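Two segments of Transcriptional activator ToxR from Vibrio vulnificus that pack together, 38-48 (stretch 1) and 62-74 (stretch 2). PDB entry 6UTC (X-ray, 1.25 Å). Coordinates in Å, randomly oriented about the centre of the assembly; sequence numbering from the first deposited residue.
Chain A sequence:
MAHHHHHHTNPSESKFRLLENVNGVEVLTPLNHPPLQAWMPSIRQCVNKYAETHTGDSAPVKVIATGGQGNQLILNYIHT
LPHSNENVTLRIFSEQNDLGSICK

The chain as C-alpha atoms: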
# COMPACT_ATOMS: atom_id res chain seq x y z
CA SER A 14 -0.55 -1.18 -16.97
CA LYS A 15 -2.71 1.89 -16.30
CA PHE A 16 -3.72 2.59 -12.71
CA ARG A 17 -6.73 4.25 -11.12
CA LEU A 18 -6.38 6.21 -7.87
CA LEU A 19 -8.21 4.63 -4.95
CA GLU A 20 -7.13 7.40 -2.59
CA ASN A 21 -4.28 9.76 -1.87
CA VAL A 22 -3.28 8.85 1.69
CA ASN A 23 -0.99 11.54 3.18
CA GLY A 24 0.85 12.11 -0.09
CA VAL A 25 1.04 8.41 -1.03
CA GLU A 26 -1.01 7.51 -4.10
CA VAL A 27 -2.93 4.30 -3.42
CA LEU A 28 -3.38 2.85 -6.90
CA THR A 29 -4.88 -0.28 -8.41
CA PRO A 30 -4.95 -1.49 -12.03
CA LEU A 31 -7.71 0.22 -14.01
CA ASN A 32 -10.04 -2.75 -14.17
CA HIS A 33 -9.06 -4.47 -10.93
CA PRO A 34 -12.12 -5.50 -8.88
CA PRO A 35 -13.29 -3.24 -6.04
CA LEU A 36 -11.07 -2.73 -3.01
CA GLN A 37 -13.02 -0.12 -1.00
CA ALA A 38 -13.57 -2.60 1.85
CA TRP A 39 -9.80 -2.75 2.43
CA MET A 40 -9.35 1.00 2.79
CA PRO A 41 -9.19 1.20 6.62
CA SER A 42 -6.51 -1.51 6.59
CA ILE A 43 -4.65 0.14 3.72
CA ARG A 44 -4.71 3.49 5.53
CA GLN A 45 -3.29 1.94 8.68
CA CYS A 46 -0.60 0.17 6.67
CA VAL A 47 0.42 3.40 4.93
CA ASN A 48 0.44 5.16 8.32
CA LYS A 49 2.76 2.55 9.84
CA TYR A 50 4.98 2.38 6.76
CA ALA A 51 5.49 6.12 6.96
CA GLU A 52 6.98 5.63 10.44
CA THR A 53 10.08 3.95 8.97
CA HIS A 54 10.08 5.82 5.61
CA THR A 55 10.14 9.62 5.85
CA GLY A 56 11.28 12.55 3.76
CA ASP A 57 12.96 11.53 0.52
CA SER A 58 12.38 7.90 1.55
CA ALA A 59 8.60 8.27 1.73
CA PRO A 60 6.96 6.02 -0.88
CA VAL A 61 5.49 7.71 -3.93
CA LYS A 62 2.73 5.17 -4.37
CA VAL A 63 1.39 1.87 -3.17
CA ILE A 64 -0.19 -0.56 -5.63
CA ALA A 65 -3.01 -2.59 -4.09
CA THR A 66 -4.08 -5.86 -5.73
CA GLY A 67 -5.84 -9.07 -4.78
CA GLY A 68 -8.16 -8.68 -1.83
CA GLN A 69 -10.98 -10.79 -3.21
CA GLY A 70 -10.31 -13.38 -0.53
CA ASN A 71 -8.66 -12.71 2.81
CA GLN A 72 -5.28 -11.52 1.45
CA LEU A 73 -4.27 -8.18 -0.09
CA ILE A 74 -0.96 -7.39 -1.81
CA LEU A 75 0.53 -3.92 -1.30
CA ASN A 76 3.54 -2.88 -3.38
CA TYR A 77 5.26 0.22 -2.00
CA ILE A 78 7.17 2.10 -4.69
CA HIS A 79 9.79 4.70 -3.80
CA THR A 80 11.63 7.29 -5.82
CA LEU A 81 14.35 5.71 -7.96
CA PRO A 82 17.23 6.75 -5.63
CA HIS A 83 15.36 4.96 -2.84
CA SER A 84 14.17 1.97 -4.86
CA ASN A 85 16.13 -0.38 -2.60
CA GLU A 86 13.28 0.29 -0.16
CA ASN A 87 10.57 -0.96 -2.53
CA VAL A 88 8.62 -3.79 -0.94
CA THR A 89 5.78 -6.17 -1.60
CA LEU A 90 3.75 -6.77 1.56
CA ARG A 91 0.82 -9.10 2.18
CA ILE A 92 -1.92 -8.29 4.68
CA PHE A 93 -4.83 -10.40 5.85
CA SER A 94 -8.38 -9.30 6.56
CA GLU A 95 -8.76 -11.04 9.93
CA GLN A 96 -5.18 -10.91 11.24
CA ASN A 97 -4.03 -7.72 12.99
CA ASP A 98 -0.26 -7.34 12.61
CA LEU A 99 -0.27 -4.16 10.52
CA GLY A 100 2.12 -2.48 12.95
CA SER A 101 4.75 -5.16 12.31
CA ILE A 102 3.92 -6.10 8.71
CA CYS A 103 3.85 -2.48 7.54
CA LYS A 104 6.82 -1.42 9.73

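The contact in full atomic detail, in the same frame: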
# COMPACT_ATOMS: atom_id res chain seq x y z
N ALA A 38 -13.47 -1.97 0.53
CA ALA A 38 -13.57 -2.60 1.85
C ALA A 38 -12.22 -2.69 2.56
O ALA A 38 -12.19 -2.81 3.79
CB ALA A 38 -14.18 -4.00 1.74
N TRP A 39 -11.12 -2.67 1.83
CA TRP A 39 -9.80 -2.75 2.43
C TRP A 39 -9.26 -1.40 2.86
O TRP A 39 -8.19 -1.35 3.46
CB TRP A 39 -8.82 -3.37 1.44
CG TRP A 39 -9.01 -4.84 1.23
CD1 TRP A 39 -9.82 -5.45 0.30
CD2 TRP A 39 -8.38 -5.89 1.97
NE1 TRP A 39 -9.72 -6.82 0.43
CE2 TRP A 39 -8.83 -7.11 1.43
CE3 TRP A 39 -7.47 -5.91 3.02
CZ2 TRP A 39 -8.41 -8.34 1.92
CZ3 TRP A 39 -7.04 -7.14 3.51
CH2 TRP A 39 -7.51 -8.34 2.95
N MET A 40 -9.96 -0.30 2.57
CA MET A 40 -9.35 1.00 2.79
C MET A 40 -8.93 1.27 4.23
O MET A 40 -7.83 1.81 4.41
CB MET A 40 -10.17 2.15 2.17
CG MET A 40 -10.08 2.24 0.64
SD MET A 40 -8.40 2.36 -0.05
CE MET A 40 -7.68 3.70 0.89
N PRO A 41 -9.70 0.94 5.27
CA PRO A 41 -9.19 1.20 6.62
C PRO A 41 -7.90 0.47 6.91
O PRO A 41 -7.00 1.03 7.56
CB PRO A 41 -10.35 0.76 7.52
CG PRO A 41 -11.54 0.95 6.68
CD PRO A 41 -11.11 0.52 5.30
N SER A 42 -7.76 -0.77 6.42
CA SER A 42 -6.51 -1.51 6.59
C SER A 42 -5.39 -0.87 5.79
O SER A 42 -4.27 -0.75 6.29
CB SER A 42 -6.67 -2.95 6.12
OG SER A 42 -7.64 -3.63 6.89
N ILE A 43 -5.67 -0.49 4.54
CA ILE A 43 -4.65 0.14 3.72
C ILE A 43 -4.17 1.43 4.38
O ILE A 43 -2.97 1.70 4.42
CB ILE A 43 -5.16 0.38 2.29
CG1 ILE A 43 -5.39 -0.94 1.56
CG2 ILE A 43 -4.14 1.22 1.51
CD1 ILE A 43 -6.13 -0.76 0.24
N ARG A 44 -5.10 2.24 4.89
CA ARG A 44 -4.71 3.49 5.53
C ARG A 44 -3.81 3.25 6.73
O ARG A 44 -2.83 3.96 6.94
CB ARG A 44 -5.94 4.30 5.93
CG ARG A 44 -6.72 4.85 4.74
CD ARG A 44 -8.02 5.48 5.21
NE ARG A 44 -8.93 5.74 4.09
CZ ARG A 44 -10.18 5.30 4.04
NH1 ARG A 44 -10.71 4.60 5.04
NH2 ARG A 44 -10.91 5.57 2.96
N GLN A 45 -4.14 2.25 7.54
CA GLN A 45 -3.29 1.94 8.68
C GLN A 45 -1.92 1.48 8.23
O GLN A 45 -0.90 1.88 8.80
CB GLN A 45 -3.94 0.87 9.57
CG GLN A 45 -3.08 0.48 10.78
CD GLN A 45 -3.06 1.55 11.86
OE1 GLN A 45 -3.56 2.66 11.67
NE2 GLN A 45 -2.48 1.21 13.00
N CYS A 46 -1.87 0.65 7.19
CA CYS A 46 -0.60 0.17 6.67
C CYS A 46 0.26 1.32 6.16
O CYS A 46 1.45 1.40 6.48
CB CYS A 46 -0.86 -0.85 5.56
SG CYS A 46 0.60 -1.81 5.09
N VAL A 47 -0.33 2.24 5.40
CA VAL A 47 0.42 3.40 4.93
C VAL A 47 0.90 4.24 6.10
O VAL A 47 2.04 4.72 6.11
CB VAL A 47 -0.44 4.20 3.93
CG1 VAL A 47 0.25 5.52 3.54
CG2 VAL A 47 -0.73 3.33 2.69
N ASN A 48 0.04 4.43 7.11
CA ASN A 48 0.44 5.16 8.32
C ASN A 48 1.67 4.53 8.96
O ASN A 48 2.64 5.22 9.30
CB ASN A 48 -0.74 5.14 9.31
CG ASN A 48 -0.37 5.68 10.70
OD1 ASN A 48 0.29 5.01 11.51
ND2 ASN A 48 -0.82 6.89 10.99
N LYS A 62 4.00 5.82 -4.11
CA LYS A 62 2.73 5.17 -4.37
C LYS A 62 2.77 3.79 -3.76
O LYS A 62 3.83 3.26 -3.43
CB LYS A 62 2.42 5.09 -5.86
CG LYS A 62 3.49 4.45 -6.69
CD LYS A 62 3.34 4.91 -8.14
CE LYS A 62 4.50 4.47 -9.00
NZ LYS A 62 4.37 5.05 -10.36
N VAL A 63 1.58 3.25 -3.59
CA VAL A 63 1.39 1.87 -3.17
C VAL A 63 0.35 1.26 -4.10
O VAL A 63 -0.72 1.85 -4.31
CB VAL A 63 1.04 1.72 -1.67
CG1 VAL A 63 -0.26 2.39 -1.32
CG2 VAL A 63 1.04 0.26 -1.25
N ILE A 64 0.70 0.14 -4.71
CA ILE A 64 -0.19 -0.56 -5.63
C ILE A 64 -0.88 -1.66 -4.84
O ILE A 64 -0.22 -2.55 -4.30
CB ILE A 64 0.57 -1.16 -6.82
CG1 ILE A 64 1.58 -0.17 -7.39
CG2 ILE A 64 -0.43 -1.70 -7.87
CD1 ILE A 64 1.00 1.08 -7.89
N ALA A 65 -2.20 -1.61 -4.80
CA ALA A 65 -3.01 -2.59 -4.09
C ALA A 65 -3.66 -3.53 -5.09
O ALA A 65 -4.32 -3.08 -6.02
CB ALA A 65 -4.09 -1.87 -3.28
N THR A 66 -3.47 -4.84 -4.89
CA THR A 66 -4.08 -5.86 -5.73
C THR A 66 -4.50 -7.05 -4.89
O THR A 66 -4.10 -7.22 -3.74
CB THR A 66 -3.14 -6.34 -6.84
OG1 THR A 66 -1.97 -6.90 -6.24
CG2 THR A 66 -2.75 -5.21 -7.77
N GLY A 67 -5.32 -7.91 -5.50
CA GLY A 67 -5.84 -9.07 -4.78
C GLY A 67 -7.05 -8.69 -3.98
O GLY A 67 -7.95 -8.02 -4.48
N GLY A 68 -7.11 -9.14 -2.72
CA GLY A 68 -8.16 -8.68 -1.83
C GLY A 68 -9.52 -9.26 -2.07
O GLY A 68 -10.48 -8.84 -1.43
N GLN A 69 -9.66 -10.22 -2.99
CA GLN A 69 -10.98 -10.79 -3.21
C GLN A 69 -11.27 -11.91 -2.23
O GLN A 69 -12.44 -12.17 -1.92
CB GLN A 69 -11.13 -11.19 -4.68
CG GLN A 69 -10.72 -10.03 -5.61
CD GLN A 69 -11.53 -8.76 -5.37
OE1 GLN A 69 -12.73 -8.74 -5.60
NE2 GLN A 69 -10.88 -7.71 -4.89
N GLY A 70 -10.23 -12.55 -1.71
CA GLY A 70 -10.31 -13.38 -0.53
C GLY A 70 -9.83 -12.63 0.69
O GLY A 70 -10.10 -11.43 0.85
N ASN A 71 -9.07 -13.31 1.55
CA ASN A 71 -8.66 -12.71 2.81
C ASN A 71 -7.26 -12.11 2.77
O ASN A 71 -6.73 -11.74 3.82
CB ASN A 71 -8.78 -13.71 3.96
CG ASN A 71 -7.87 -14.91 3.80
OD1 ASN A 71 -7.09 -15.00 2.86
ND2 ASN A 71 -7.97 -15.85 4.74
N GLN A 72 -6.65 -12.00 1.59
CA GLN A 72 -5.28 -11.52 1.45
C GLN A 72 -5.21 -10.40 0.42
O GLN A 72 -5.77 -10.52 -0.67
CB GLN A 72 -4.34 -12.65 1.04
CG GLN A 72 -2.88 -12.28 1.14
CD GLN A 72 -1.96 -13.50 1.20
OE1 GLN A 72 -0.74 -13.37 1.06
NE2 GLN A 72 -2.53 -14.68 1.39
N LEU A 73 -4.51 -9.33 0.78
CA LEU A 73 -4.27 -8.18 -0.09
C LEU A 73 -2.76 -8.01 -0.27
O LEU A 73 -2.00 -8.17 0.68
CB LEU A 73 -4.85 -6.92 0.55
CG LEU A 73 -4.76 -5.64 -0.29
CD1 LEU A 73 -5.85 -5.65 -1.37
CD2 LEU A 73 -4.89 -4.39 0.56
N ILE A 74 -2.35 -7.69 -1.50
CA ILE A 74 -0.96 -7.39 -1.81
C ILE A 74 -0.80 -5.88 -1.90
O ILE A 74 -1.58 -5.21 -2.60
CB ILE A 74 -0.54 -8.05 -3.14
CG1 ILE A 74 -0.93 -9.53 -3.16
CG2 ILE A 74 0.94 -7.85 -3.38
CD1 ILE A 74 -0.36 -10.32 -2.00

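Stretch 2 is a β-hairpin whose two strands lie against one side of the helix in stretch 1. In the first strand, side chains alternate. Lys-62, Ile-64 and Thr-66 do not reach the helix, while Val-63 and Ala-65 point toward it. Val-63 CG1 meets Val-47 CG2 at 4.1 Å. Ala-65 CB lies 4.2 Å from Ile-43 CD1, a loose apolar contact.

The first strand ends at Gly-67, whose backbone angles would jam a CB against the preceding carbonyl O. The turn follows at Gly-68. Gly-67 O accepts a hydrogen bond from Gln-69 NE2 at 3.0 Å, which ties the turn residue Gln-69 back to the end of the strand. Gly-68 N donates a backbone hydrogen bond to Gln-72 O at 2.8 Å. Gly-68 O receives the indole hydrogen bond of Trp-39 NE1, at 2.8 Å and 158°. This is the only hydrogen bond between the stretches. A CB on Gly-68 would sit 2.8 Å from Trp-39 NE1, a clash, and its positive phi also favours glycine.

Gly-70 and Asn-71 offer backbone carbonyls to the edge of the indole: Gly-70 O is 3.7 Å from Trp-39 CZ2, and Asn-71 O is 3.6 Å from Trp-39 CH2. Leu-73 then covers one ring face. Leu-73 CB stands 3.6 Å from the centroid of the Trp-39 six-membered ring, 9° off the normal, a CH-pi contact. Leu-73 CD2 also packs against Ile-43 CG1 at 3.6 Å.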